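Local coordinates for penicillin-binding protein 2B (Streptococcus pneumoniae, PDB 2WAD) that cross-links the peptides of adjacent glycan strands in cell-wall peptidoglycan as a transpeptidase of the elongasome and binds penicillin, at residues Tyr447-Ala452 with Asn515-Phe520; Val387-Thr392 with Ser443-Val448; Ile393-Glu398 with Arg479-Glu484; Ser473-Leu478 with Ala510-Asn515; Leu408-Ile413 with Phe432-Val437. All coordinates share one frame; numbering follows the deposited sequence.

Contact 1 of 5, residues Tyr447-Ala452 with Asn515-Phe520. Unlike the reference sequence in segment 447-452: Val448 (reference Met).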
# COMPACT_ATOMS: atom_id res chain seq x y z
N TYR A 447 -16.64 -31.17 -11.97
CA TYR A 447 -16.77 -31.39 -10.52
C TYR A 447 -17.29 -30.12 -9.80
O TYR A 447 -18.16 -30.21 -8.92
CB TYR A 447 -15.44 -31.84 -9.91
CG TYR A 447 -15.55 -32.46 -8.53
CD1 TYR A 447 -15.76 -33.82 -8.38
CD2 TYR A 447 -15.49 -31.68 -7.37
CE1 TYR A 447 -15.88 -34.40 -7.13
CE2 TYR A 447 -15.63 -32.25 -6.11
CZ TYR A 447 -15.82 -33.61 -6.01
OH TYR A 447 -15.96 -34.21 -4.78
N VAL A 448 -16.76 -28.95 -10.19
CA VAL A 448 -17.06 -27.71 -9.49
C VAL A 448 -18.37 -27.08 -9.96
O VAL A 448 -19.00 -26.36 -9.20
CB VAL A 448 -15.93 -26.64 -9.59
CG1 VAL A 448 -14.73 -27.03 -8.71
CG2 VAL A 448 -15.53 -26.36 -11.03
N VAL A 449 -18.75 -27.32 -11.21
CA VAL A 449 -20.03 -26.87 -11.73
C VAL A 449 -21.18 -27.68 -11.11
O VAL A 449 -22.21 -27.12 -10.72
CB VAL A 449 -20.06 -26.93 -13.27
CG1 VAL A 449 -21.47 -26.71 -13.77
CG2 VAL A 449 -19.16 -25.84 -13.86
N GLN A 450 -21.02 -28.99 -10.99
CA GLN A 450 -21.98 -29.82 -10.25
C GLN A 450 -22.04 -29.44 -8.78
O GLN A 450 -23.11 -29.32 -8.22
CB GLN A 450 -21.65 -31.31 -10.43
CG GLN A 450 -22.05 -31.86 -11.78
CD GLN A 450 -21.64 -33.31 -12.00
OE1 GLN A 450 -22.49 -34.21 -11.99
NE2 GLN A 450 -20.35 -33.56 -12.23
N THR A 451 -20.90 -29.20 -8.14
CA THR A 451 -20.89 -28.66 -6.79
C THR A 451 -21.67 -27.36 -6.64
O THR A 451 -22.50 -27.27 -5.73
CB THR A 451 -19.47 -28.43 -6.24
OG1 THR A 451 -18.77 -29.68 -6.20
CG2 THR A 451 -19.52 -27.87 -4.83
N ALA A 452 -21.41 -26.36 -7.49
CA ALA A 452 -22.17 -25.10 -7.45
C ALA A 452 -23.68 -25.29 -7.65
O ALA A 452 -24.49 -24.72 -6.92
CB ALA A 452 -21.65 -24.08 -8.48
N ASN A 515 -18.30 -18.27 -12.09
CA ASN A 515 -17.56 -17.86 -10.88
C ASN A 515 -16.97 -19.09 -10.20
O ASN A 515 -15.88 -19.02 -9.64
CB ASN A 515 -18.47 -17.07 -9.91
CG ASN A 515 -17.71 -16.05 -9.08
OD1 ASN A 515 -16.67 -15.54 -9.49
ND2 ASN A 515 -18.28 -15.71 -7.92
N ALA A 516 -17.67 -20.21 -10.32
CA ALA A 516 -17.27 -21.48 -9.70
C ALA A 516 -15.95 -22.06 -10.21
O ALA A 516 -15.29 -22.85 -9.52
CB ALA A 516 -18.39 -22.52 -9.82
N PHE A 517 -15.57 -21.69 -11.43
CA PHE A 517 -14.27 -22.11 -11.93
C PHE A 517 -13.41 -20.90 -12.29
O PHE A 517 -12.50 -20.97 -13.10
CB PHE A 517 -14.40 -23.18 -13.05
CG PHE A 517 -15.27 -22.78 -14.24
CD1 PHE A 517 -16.60 -23.17 -14.30
CD2 PHE A 517 -14.74 -22.10 -15.32
CE1 PHE A 517 -17.42 -22.85 -15.38
CE2 PHE A 517 -15.54 -21.76 -16.44
CZ PHE A 517 -16.89 -22.12 -16.46
N GLY A 518 -13.72 -19.76 -11.65
CA GLY A 518 -12.82 -18.62 -11.66
C GLY A 518 -12.84 -17.80 -12.94
O GLY A 518 -11.81 -17.24 -13.34
N GLN A 519 -14.01 -17.71 -13.56
CA GLN A 519 -14.18 -16.85 -14.73
C GLN A 519 -15.27 -15.81 -14.49
O GLN A 519 -16.04 -15.53 -15.38
CB GLN A 519 -14.50 -17.66 -15.99
CG GLN A 519 -13.43 -18.67 -16.42
CD GLN A 519 -12.14 -18.03 -16.92
OE1 GLN A 519 -11.04 -18.50 -16.62
NE2 GLN A 519 -12.28 -16.98 -17.72
N PHE A 520 -15.36 -15.21 -13.31
CA PHE A 520 -16.31 -14.10 -13.16
C PHE A 520 -15.70 -13.04 -12.26
O PHE A 520 -15.15 -12.06 -12.77
CB PHE A 520 -17.72 -14.56 -12.71
CG PHE A 520 -18.77 -13.46 -12.74
CD1 PHE A 520 -19.04 -12.79 -13.92
CD2 PHE A 520 -19.44 -13.07 -11.60
CE1 PHE A 520 -19.97 -11.75 -13.97
CE2 PHE A 520 -20.38 -12.05 -11.63
CZ PHE A 520 -20.64 -11.37 -12.82
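Val448, Val449 and Ala452 of helix 445-455 carry the contact with Ala516 and Phe517, in the turn at the end of helix 509-515. The contact is almost wholly apolar. CG2 of Val448 meets Phe517 CB at 3.9 Å, the two side chains crossing at about a right angle, and the same methyl lies 3.8 Å from Ala516 O. Val449 lies alongside Phe517, both extending in one direction; Val449 CG2, anti to its carbonyl carbon, comes obliquely to the ring at 3.7 Å from Phe517 CD1. One turn of helix on from Val448, Ala452 CB touches Ala516 CB at 3.9 Å. The nearest backbone approach is Val448 CA to Ala516 CA, 6.2 Å. No hydrogen bond joins the segments; each has polar bonds of its own. Tyr447 O accepts from Thr451 N and, on the opposite face of its carbonyl plane, from Thr451 OG1 at 2.8 Å. In segment 515-520, Ala516 O is satisfied by Thr392 OG1 of helix 389-398. A type I turn from Asn515 to Gly518 closes with Gly518 N to Asn515 O at 3.0 Å, and Gln519 N bonds Thr514 O. This is a Schellman motif with Gly518, at positive phi, as its C-prime residue. It ends helix 509-515 and sets Phe517 beside Lys389, about 5 Å between side chains from Ser386, the serine thought to form the acyl-ester intermediate.

Contact 2 of 5, residues Val387-Thr392 with Ser443-Val448. Unlike the reference sequence in segment 443-448: Ala446 (reference Thr), Val448 (reference Met).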
# COMPACT_ATOMS: atom_id res chain seq x y z
N VAL A 387 -7.14 -21.75 -10.55
CA VAL A 387 -6.51 -21.80 -9.24
C VAL A 387 -7.56 -21.89 -8.13
O VAL A 387 -7.34 -22.56 -7.14
CB VAL A 387 -5.54 -20.64 -9.00
CG1 VAL A 387 -4.37 -20.75 -9.99
CG2 VAL A 387 -6.26 -19.28 -9.17
N VAL A 388 -8.72 -21.29 -8.32
CA VAL A 388 -9.69 -21.13 -7.25
C VAL A 388 -10.53 -22.38 -6.98
O VAL A 388 -11.39 -22.33 -6.10
CB VAL A 388 -10.69 -19.97 -7.51
CG1 VAL A 388 -9.97 -18.63 -7.76
CG2 VAL A 388 -11.68 -20.35 -8.61
N LYS A 389 -10.29 -23.48 -7.68
CA LYS A 389 -11.19 -24.62 -7.58
C LYS A 389 -11.30 -25.25 -6.19
O LYS A 389 -12.34 -25.81 -5.83
CB LYS A 389 -10.88 -25.63 -8.70
CG LYS A 389 -11.35 -25.11 -10.04
CD LYS A 389 -10.97 -26.03 -11.20
CE LYS A 389 -11.51 -25.45 -12.50
NZ LYS A 389 -11.17 -26.18 -13.76
N ALA A 390 -10.24 -25.15 -5.40
CA ALA A 390 -10.25 -25.62 -4.02
C ALA A 390 -11.21 -24.84 -3.11
O ALA A 390 -11.74 -25.40 -2.13
CB ALA A 390 -8.87 -25.56 -3.44
N ALA A 391 -11.44 -23.57 -3.42
CA ALA A 391 -12.37 -22.79 -2.61
C ALA A 391 -13.81 -23.20 -2.94
O ALA A 391 -14.67 -23.25 -2.05
CB ALA A 391 -12.15 -21.27 -2.76
N THR A 392 -14.08 -23.52 -4.20
CA THR A 392 -15.43 -23.97 -4.59
C THR A 392 -15.82 -25.30 -3.99
O THR A 392 -16.97 -25.47 -3.57
CB THR A 392 -15.56 -24.12 -6.11
OG1 THR A 392 -15.11 -22.91 -6.73
CG2 THR A 392 -17.01 -24.38 -6.47
N SER A 443 -7.98 -30.55 -12.83
CA SER A 443 -8.65 -29.27 -13.05
C SER A 443 -10.00 -29.47 -13.72
O SER A 443 -10.32 -28.82 -14.71
CB SER A 443 -7.77 -28.28 -13.83
OG SER A 443 -8.15 -26.93 -13.56
N SER A 444 -10.79 -30.38 -13.17
CA SER A 444 -12.10 -30.69 -13.73
C SER A 444 -13.08 -29.55 -13.52
O SER A 444 -13.36 -29.16 -12.38
CB SER A 444 -12.66 -31.94 -13.05
OG SER A 444 -14.04 -32.06 -13.31
N ASN A 445 -13.63 -29.01 -14.61
CA ASN A 445 -14.78 -28.12 -14.48
C ASN A 445 -16.08 -28.85 -14.10
O ASN A 445 -16.93 -28.26 -13.43
CB ASN A 445 -15.02 -27.31 -15.76
CG ASN A 445 -14.04 -26.16 -15.95
OD1 ASN A 445 -13.41 -25.66 -15.01
ND2 ASN A 445 -13.94 -25.70 -17.19
N ALA A 446 -16.25 -30.11 -14.50
CA ALA A 446 -17.48 -30.85 -14.21
C ALA A 446 -17.72 -30.95 -12.71
O ALA A 446 -18.86 -30.88 -12.25
CB ALA A 446 -17.48 -32.24 -14.82
N TYR A 447 -16.64 -31.17 -11.97
CA TYR A 447 -16.77 -31.39 -10.52
C TYR A 447 -17.29 -30.12 -9.80
O TYR A 447 -18.16 -30.21 -8.92
CB TYR A 447 -15.44 -31.84 -9.91
CG TYR A 447 -15.55 -32.46 -8.53
CD1 TYR A 447 -15.76 -33.82 -8.38
CD2 TYR A 447 -15.49 -31.68 -7.37
CE1 TYR A 447 -15.88 -34.40 -7.13
CE2 TYR A 447 -15.63 -32.25 -6.11
CZ TYR A 447 -15.82 -33.61 -6.01
OH TYR A 447 -15.96 -34.21 -4.78
N VAL A 448 -16.76 -28.95 -10.19
CA VAL A 448 -17.06 -27.71 -9.49
C VAL A 448 -18.37 -27.08 -9.96
O VAL A 448 -19.00 -26.36 -9.20
CB VAL A 448 -15.93 -26.64 -9.59
CG1 VAL A 448 -14.73 -27.03 -8.71
CG2 VAL A 448 -15.53 -26.36 -11.03
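Lys389 fits the lysine of an SxxK motif, and Ser443 and Asn445 fit an SxN motif, as in penicillin-recognising transpeptidases. Beyond CG the Lys389 chain is fully extended and carries NZ across to the turn before helix 445-455. There NZ bonds Asn445 OD1 at 2.6 Å, Ser443 O at 2.9 Å and Ser443 OG at 3.1 Å; it stands above both carbonyl planes, 70° out of that of Ser443. NZ also bonds Ser386 OG, and Ser443 OG bonds Ser386 and Lys615, linking NZ, the two hydroxyls and Lys615 in one network. Nearer the helix backbone, Val448 CG1 touches Lys389 CB at 4.1 Å and, one turn on, Thr392 CB at 4.0 Å. Ser443 has positive phi and ends helix 436-442 in a Schellman motif, while Ser444 OG, also bonded to Asp410 OD2, caps the next helix by accepting from Tyr447 N at 3.1 Å. Helix 389-398 lies against the start of helix 445-455, with helices 525-536 and 471-484 touching its Ala391.

Contact 3 of 5, residues Ile393-Glu398 with Arg479-Glu484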
# COMPACT_ATOMS: atom_id res chain seq x y z
N ILE A 393 -14.89 -26.26 -3.99
CA ILE A 393 -15.08 -27.50 -3.26
C ILE A 393 -15.33 -27.23 -1.78
O ILE A 393 -16.17 -27.87 -1.15
CB ILE A 393 -13.90 -28.48 -3.48
CG1 ILE A 393 -13.76 -28.80 -4.97
CG2 ILE A 393 -14.16 -29.82 -2.81
CD1 ILE A 393 -12.49 -29.60 -5.34
N SER A 394 -14.57 -26.32 -1.18
CA SER A 394 -14.79 -26.01 0.23
C SER A 394 -16.26 -25.59 0.45
O SER A 394 -16.92 -26.01 1.40
CB SER A 394 -13.86 -24.90 0.70
OG SER A 394 -12.49 -25.26 0.60
N SER A 395 -16.77 -24.74 -0.43
CA SER A 395 -18.14 -24.27 -0.34
C SER A 395 -19.12 -25.43 -0.45
O SER A 395 -20.17 -25.40 0.19
CB SER A 395 -18.40 -23.22 -1.41
OG SER A 395 -19.52 -22.42 -1.06
N GLY A 396 -18.78 -26.45 -1.24
CA GLY A 396 -19.53 -27.69 -1.33
C GLY A 396 -19.61 -28.44 -0.01
O GLY A 396 -20.67 -28.94 0.35
N TRP A 397 -18.50 -28.56 0.70
CA TRP A 397 -18.51 -29.16 2.03
C TRP A 397 -19.33 -28.33 3.03
O TRP A 397 -20.13 -28.91 3.77
CB TRP A 397 -17.08 -29.36 2.56
CG TRP A 397 -16.33 -30.46 1.86
CD1 TRP A 397 -16.83 -31.69 1.51
CD2 TRP A 397 -14.97 -30.45 1.45
NE1 TRP A 397 -15.86 -32.44 0.91
CE2 TRP A 397 -14.71 -31.70 0.85
CE3 TRP A 397 -13.93 -29.51 1.53
CZ2 TRP A 397 -13.46 -32.03 0.32
CZ3 TRP A 397 -12.69 -29.83 0.99
CH2 TRP A 397 -12.47 -31.09 0.39
N GLU A 398 -19.15 -27.01 3.06
CA GLU A 398 -19.84 -26.13 4.01
C GLU A 398 -21.36 -26.16 3.90
O GLU A 398 -22.05 -26.13 4.92
CB GLU A 398 -19.37 -24.67 3.97
CG GLU A 398 -17.89 -24.52 4.21
CD GLU A 398 -17.42 -23.11 4.02
OE1 GLU A 398 -16.38 -22.75 4.63
OE2 GLU A 398 -18.05 -22.35 3.25
N ARG A 479 -19.56 -16.83 -2.72
CA ARG A 479 -18.70 -15.67 -2.49
C ARG A 479 -18.29 -15.53 -1.02
O ARG A 479 -17.22 -14.98 -0.68
CB ARG A 479 -19.35 -14.37 -2.98
CG ARG A 479 -19.52 -14.22 -4.49
CD ARG A 479 -20.17 -12.87 -4.84
NE ARG A 479 -19.87 -12.45 -6.21
CZ ARG A 479 -20.61 -11.62 -6.94
NH1 ARG A 479 -21.73 -11.10 -6.43
NH2 ARG A 479 -20.23 -11.31 -8.17
N SER A 480 -19.12 -16.07 -0.14
CA SER A 480 -18.76 -16.08 1.27
C SER A 480 -17.61 -17.03 1.56
O SER A 480 -16.65 -16.67 2.27
CB SER A 480 -20.00 -16.34 2.16
OG SER A 480 -19.64 -16.82 3.44
N THR A 481 -17.70 -18.25 1.05
CA THR A 481 -16.52 -19.13 1.10
C THR A 481 -15.28 -18.51 0.46
O THR A 481 -14.21 -18.52 1.05
CB THR A 481 -16.78 -20.49 0.43
OG1 THR A 481 -18.02 -21.01 0.93
CG2 THR A 481 -15.63 -21.44 0.76
N PHE A 482 -15.39 -18.02 -0.78
CA PHE A 482 -14.28 -17.30 -1.41
C PHE A 482 -13.67 -16.23 -0.49
O PHE A 482 -12.45 -16.21 -0.29
CB PHE A 482 -14.77 -16.66 -2.72
CG PHE A 482 -15.01 -17.65 -3.85
CD1 PHE A 482 -14.49 -18.93 -3.81
CD2 PHE A 482 -15.75 -17.29 -4.96
CE1 PHE A 482 -14.71 -19.84 -4.85
CE2 PHE A 482 -15.94 -18.18 -6.02
CZ PHE A 482 -15.43 -19.47 -5.97
N GLY A 483 -14.50 -15.37 0.10
CA GLY A 483 -14.07 -14.40 1.10
C GLY A 483 -13.33 -14.97 2.30
O GLY A 483 -12.41 -14.34 2.83
N GLU A 484 -13.68 -16.18 2.73
CA GLU A 484 -12.92 -16.85 3.79
C GLU A 484 -11.44 -17.08 3.45
O GLU A 484 -10.62 -17.30 4.35
CB GLU A 484 -13.54 -18.21 4.13
CG GLU A 484 -14.88 -18.13 4.85
CD GLU A 484 -15.35 -19.52 5.24
OE1 GLU A 484 -15.93 -20.22 4.39
OE2 GLU A 484 -15.11 -19.95 6.38
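Thr481 OG1 is the polar centre of this helix crossing, donating to Glu398 OE2 at 2.7 Å and accepting from Ser395 OG at 2.9 Å; Lys477 O, in its own helix, is a further partner that competes for its one proton. Glu398 comes tip to tip with Thr481, its chain extended beyond CG, and its OE2 is met on the syn side, 31° out of the carboxylate plane. A second acid closes in on Glu398, also tip to tip, with Glu484 OE1 only 2.6 Å from Glu398 OE1 and the carboxylate planes 32° apart. Two oxygens this close suggest that one acid holds a proton, which would relieve the repulsion; Glu484 OE2 accepts from Asn575 N. Beyond this polar row, Ser394 CB touches Thr481 CG2 at 3.9 Å, while Ser394 OG turns to Ala390 O and Tyr485 OH. The small Ser395 and Thr481 allow the nearest backbone approach, 5.6 Å between their CA atoms. The short segment axes approach to 9.1 Å at 117°. The contact joins the C-terminal half of helix 389-398 to the C-terminal part of helix 471-484, with helix 578-593 against Ser394 and Trp397 and helix 445-455 against Ile393 and Ser395.

Contact 4 of 5, residues Ser473-Leu478 with Ala510-Asn515. Unlike the reference sequence in segment 473-478: Gly476 (reference Glu). Unlike the reference sequence in segment 510-515: Phe512 (reference Tyr).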
# COMPACT_ATOMS: atom_id res chain seq x y z
N SER A 473 -29.11 -16.41 -3.20
CA SER A 473 -28.71 -17.15 -2.01
C SER A 473 -27.42 -17.94 -2.31
O SER A 473 -26.44 -17.86 -1.55
CB SER A 473 -29.87 -18.08 -1.66
OG SER A 473 -29.50 -19.12 -0.79
N ALA A 474 -27.43 -18.65 -3.43
CA ALA A 474 -26.31 -19.47 -3.89
C ALA A 474 -25.03 -18.68 -4.18
O ALA A 474 -23.98 -19.00 -3.64
CB ALA A 474 -26.72 -20.29 -5.08
N MET A 475 -25.14 -17.61 -4.98
CA MET A 475 -24.02 -16.72 -5.25
C MET A 475 -23.45 -16.13 -3.96
O MET A 475 -22.24 -15.97 -3.80
CB MET A 475 -24.42 -15.63 -6.25
CG MET A 475 -23.26 -14.73 -6.68
SD MET A 475 -21.93 -15.58 -7.57
CE MET A 475 -22.07 -14.81 -9.18
N GLY A 476 -24.32 -15.85 -2.99
CA GLY A 476 -23.85 -15.35 -1.70
C GLY A 476 -23.04 -16.36 -0.91
O GLY A 476 -22.06 -16.02 -0.24
N LYS A 477 -23.47 -17.62 -0.95
CA LYS A 477 -22.78 -18.67 -0.22
C LYS A 477 -21.41 -18.99 -0.82
O LYS A 477 -20.46 -19.25 -0.08
CB LYS A 477 -23.62 -19.93 -0.16
CG LYS A 477 -24.80 -19.89 0.79
CD LYS A 477 -25.67 -21.13 0.62
CE LYS A 477 -26.94 -21.03 1.46
NZ LYS A 477 -27.60 -22.36 1.65
N LEU A 478 -21.34 -19.01 -2.15
CA LEU A 478 -20.10 -19.20 -2.88
C LEU A 478 -19.12 -18.08 -2.55
O LEU A 478 -17.99 -18.37 -2.15
CB LEU A 478 -20.35 -19.27 -4.41
CG LEU A 478 -19.13 -19.58 -5.30
CD1 LEU A 478 -18.64 -21.04 -5.13
CD2 LEU A 478 -19.41 -19.29 -6.78
N ALA A 510 -25.57 -17.84 -15.45
CA ALA A 510 -24.35 -18.19 -16.16
C ALA A 510 -23.11 -17.63 -15.45
O ALA A 510 -22.07 -18.30 -15.38
CB ALA A 510 -24.40 -17.75 -17.66
N ASN A 511 -23.24 -16.42 -14.89
CA ASN A 511 -22.18 -15.81 -14.10
C ASN A 511 -21.81 -16.58 -12.82
O ASN A 511 -20.64 -16.75 -12.50
CB ASN A 511 -22.54 -14.37 -13.70
CG ASN A 511 -22.75 -13.43 -14.90
OD1 ASN A 511 -22.19 -13.61 -16.01
ND2 ASN A 511 -23.55 -12.41 -14.66
N PHE A 512 -22.83 -17.01 -12.07
CA PHE A 512 -22.65 -17.84 -10.88
C PHE A 512 -21.86 -19.09 -11.23
O PHE A 512 -20.86 -19.40 -10.57
CB PHE A 512 -24.04 -18.21 -10.31
CG PHE A 512 -24.02 -19.34 -9.30
CD1 PHE A 512 -23.43 -19.18 -8.05
CD2 PHE A 512 -24.62 -20.56 -9.59
CE1 PHE A 512 -23.44 -20.21 -7.12
CE2 PHE A 512 -24.62 -21.59 -8.67
CZ PHE A 512 -24.03 -21.43 -7.43
N ILE A 513 -22.30 -19.81 -12.26
CA ILE A 513 -21.62 -21.00 -12.76
C ILE A 513 -20.15 -20.71 -13.13
O ILE A 513 -19.26 -21.41 -12.65
CB ILE A 513 -22.37 -21.61 -13.95
CG1 ILE A 513 -23.71 -22.21 -13.48
CG2 ILE A 513 -21.52 -22.68 -14.63
CD1 ILE A 513 -23.59 -23.24 -12.31
N THR A 514 -19.88 -19.68 -13.93
CA THR A 514 -18.49 -19.35 -14.28
C THR A 514 -17.67 -18.92 -13.07
O THR A 514 -16.45 -19.13 -13.05
CB THR A 514 -18.35 -18.27 -15.38
OG1 THR A 514 -19.11 -17.10 -15.03
CG2 THR A 514 -18.82 -18.82 -16.77
N ASN A 515 -18.30 -18.27 -12.09
CA ASN A 515 -17.56 -17.86 -10.88
C ASN A 515 -16.97 -19.09 -10.20
O ASN A 515 -15.88 -19.02 -9.64
CB ASN A 515 -18.47 -17.07 -9.91
CG ASN A 515 -17.71 -16.05 -9.08
OD1 ASN A 515 -16.67 -15.54 -9.49
ND2 ASN A 515 -18.28 -15.71 -7.92
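Met475 and Phe512 mark the closest backbone approach of two helical segments that run nearly the same way, their CA atoms 5.9 Å apart. The axes of 473-478 and 510-515 diverge by 21° and come no nearer than 10.4 Å. No hydrogen bond crosses between them; the contact is made by side chains. Phe512, with CG anti to its backbone N (chi1 166°), sends its ring over to helix 471-484, where CZ meets Ala474 CB at 3.7 Å and CE1 lies near the Ala474 carbonyl. Met475 and Phe512 pass antiparallel, each reaching toward the other's helix. The Met475 chain bends at chi2 and chi3, and its CE comes to 3.5 Å from Phe512 CA, against the facing backbone. Its sulfur makes a Met-aromatic contact of the edge kind: SD lies in the plane of the Phe512 ring, 5.3 Å from the centroid. This packing joins two helices of the transpeptidase domain, and Phe512 also reaches Ala452 of helix 445-455. One turn further along, Leu478 CD2 approaches the ring obliquely and touches Asn515 ND2 at 3.9 Å. The same amide nitrogen, hydrogen-bonded outside the two segments, lies 3.7 Å from Met475 SD, the methionine and asparagine crossing at about a right angle. Asn515 OD1 accepts from Asp521 N in the loop after helix 509-515, while the side chain also packs on Phe482 and Arg479.

Contact 5 of 5, residues Leu408-Ile413 with Phe432-Val437. Unlike the reference sequence in segment 408-413: Pro412 (reference Ser).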
# COMPACT_ATOMS: atom_id res chain seq x y z
N LEU A 408 -17.88 -37.94 -8.30
CA LEU A 408 -18.92 -37.44 -9.17
C LEU A 408 -18.52 -37.92 -10.57
O LEU A 408 -17.42 -38.44 -10.77
CB LEU A 408 -18.99 -35.90 -9.13
CG LEU A 408 -19.41 -35.15 -7.86
CD1 LEU A 408 -19.42 -33.62 -8.07
CD2 LEU A 408 -20.75 -35.57 -7.37
N THR A 409 -19.42 -37.76 -11.53
CA THR A 409 -19.10 -38.09 -12.90
C THR A 409 -18.59 -36.82 -13.58
O THR A 409 -19.27 -35.79 -13.63
CB THR A 409 -20.34 -38.62 -13.66
OG1 THR A 409 -20.86 -39.75 -12.95
CG2 THR A 409 -20.00 -39.03 -15.10
N ASP A 410 -17.38 -36.92 -14.12
CA ASP A 410 -16.89 -35.91 -15.04
C ASP A 410 -17.57 -36.17 -16.38
O ASP A 410 -17.40 -37.24 -16.98
CB ASP A 410 -15.37 -36.02 -15.17
CG ASP A 410 -14.76 -34.81 -15.84
OD1 ASP A 410 -15.12 -34.50 -17.00
OD2 ASP A 410 -13.92 -34.16 -15.19
N GLN A 411 -18.36 -35.19 -16.82
CA GLN A 411 -19.12 -35.23 -18.08
C GLN A 411 -19.34 -33.78 -18.50
O GLN A 411 -19.22 -32.87 -17.67
CB GLN A 411 -20.49 -35.90 -17.83
CG GLN A 411 -21.22 -35.25 -16.65
CD GLN A 411 -22.45 -36.02 -16.20
OE1 GLN A 411 -23.20 -36.54 -17.02
NE2 GLN A 411 -22.66 -36.11 -14.88
N PRO A 412 -19.63 -33.55 -19.79
CA PRO A 412 -19.98 -32.18 -20.17
C PRO A 412 -21.23 -31.78 -19.39
O PRO A 412 -22.05 -32.64 -19.10
CB PRO A 412 -20.30 -32.27 -21.67
CG PRO A 412 -19.84 -33.64 -22.12
CD PRO A 412 -19.73 -34.51 -20.90
N ILE A 413 -21.39 -30.50 -19.06
CA ILE A 413 -22.50 -30.08 -18.25
C ILE A 413 -23.40 -29.31 -19.19
O ILE A 413 -22.96 -28.34 -19.80
CB ILE A 413 -22.08 -29.12 -17.12
CG1 ILE A 413 -21.06 -29.77 -16.17
CG2 ILE A 413 -23.30 -28.50 -16.45
CD1 ILE A 413 -21.39 -31.16 -15.70
N PHE A 432 -16.31 -40.15 -16.97
CA PHE A 432 -15.63 -41.03 -16.05
C PHE A 432 -15.79 -40.54 -14.62
O PHE A 432 -16.01 -39.35 -14.38
CB PHE A 432 -14.15 -41.18 -16.43
CG PHE A 432 -13.41 -39.88 -16.49
CD1 PHE A 432 -13.28 -39.19 -17.69
CD2 PHE A 432 -12.86 -39.33 -15.33
CE1 PHE A 432 -12.61 -37.97 -17.75
CE2 PHE A 432 -12.19 -38.10 -15.38
CZ PHE A 432 -12.09 -37.41 -16.59
N PRO A 433 -15.67 -41.46 -13.66
CA PRO A 433 -15.73 -41.10 -12.25
C PRO A 433 -14.48 -40.33 -11.83
O PRO A 433 -13.40 -40.57 -12.37
CB PRO A 433 -15.84 -42.45 -11.54
CG PRO A 433 -15.22 -43.43 -12.49
CD PRO A 433 -15.38 -42.88 -13.88
N ILE A 434 -14.67 -39.40 -10.89
CA ILE A 434 -13.62 -38.50 -10.41
C ILE A 434 -13.89 -38.11 -8.95
O ILE A 434 -14.99 -37.69 -8.59
CB ILE A 434 -13.49 -37.27 -11.37
CG1 ILE A 434 -12.18 -36.55 -11.15
CG2 ILE A 434 -14.65 -36.28 -11.23
CD1 ILE A 434 -11.90 -35.46 -12.19
N THR A 435 -12.89 -38.29 -8.09
CA THR A 435 -12.93 -37.85 -6.70
C THR A 435 -12.55 -36.37 -6.55
O THR A 435 -12.22 -35.69 -7.52
CB THR A 435 -11.95 -38.65 -5.82
OG1 THR A 435 -10.59 -38.38 -6.22
CG2 THR A 435 -12.24 -40.16 -5.84
N ALA A 436 -12.60 -35.87 -5.33
CA ALA A 436 -12.34 -34.44 -5.11
C ALA A 436 -10.85 -34.17 -5.35
O ALA A 436 -10.47 -33.17 -5.97
CB ALA A 436 -12.79 -34.02 -3.72
N VAL A 437 -10.01 -35.10 -4.90
CA VAL A 437 -8.56 -35.04 -5.09
C VAL A 437 -8.22 -34.98 -6.58
O VAL A 437 -7.40 -34.16 -6.99
CB VAL A 437 -7.88 -36.26 -4.45
CG1 VAL A 437 -6.37 -36.29 -4.75
CG2 VAL A 437 -8.15 -36.34 -2.93
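Asp410 and Phe432 pair across a two-stranded antiparallel ribbon and stack their side chains on one face of it. Phe432 CG sits between its backbone N and carbonyl carbon (chi1 57°), Asp410 CG is anti to its N, and the two side chains lie alongside each other. Asp410 CB lies over one face of the ring, offset toward the rim and 4.0 Å from the centroid in a CH-pi contact, with carboxylate and ring planes 15° apart. On the same face of the ribbon Ile434 CD1 comes to 3.8 Å from Asp410 OD2. That oxygen is bonded to Tyr425 OH and Ser444 OG. The strands are held by Asp410 N to Phe432 O at 2.8 Å, Phe432 N to Asp410 O at 3.1 Å, and both bonds of the hydrogen-bonded pair Leu408-Ile434; Thr409 and Pro433 form the non-hydrogen-bonded pair. The ribbon lies beside helix 445-455, Leu408 touching Tyr447 and Thr409 O accepting from Gln450 NE2, and strand 432-434 leads through the N-cap Thr435 into helix 436-442.

How the contacts relate
All five contacts lie in the transpeptidase domain, mostly among its helices. Contacts 1 and 2 are neighbours, centres about 6 Å apart, and share Tyr447 and Val448 of helix 445-455. Contact 2 shares helix 389-398 with contact 3, which shares helix 471-484 with contact 4; contact 4 meets contact 1 at Asn515. Contact 5 is the outlying ribbon, its centre about 20 Å from those of contacts 3 and 4. Along the chain it falls between the two segments of contact 2 and closes before contact 1 opens, while contacts 1 and 3 alternate their segments. Thr451 packs on Gly396 between contacts 1 and 3. Contacts 1 and 2 lie next to Ser386; contact 5 lies farther off.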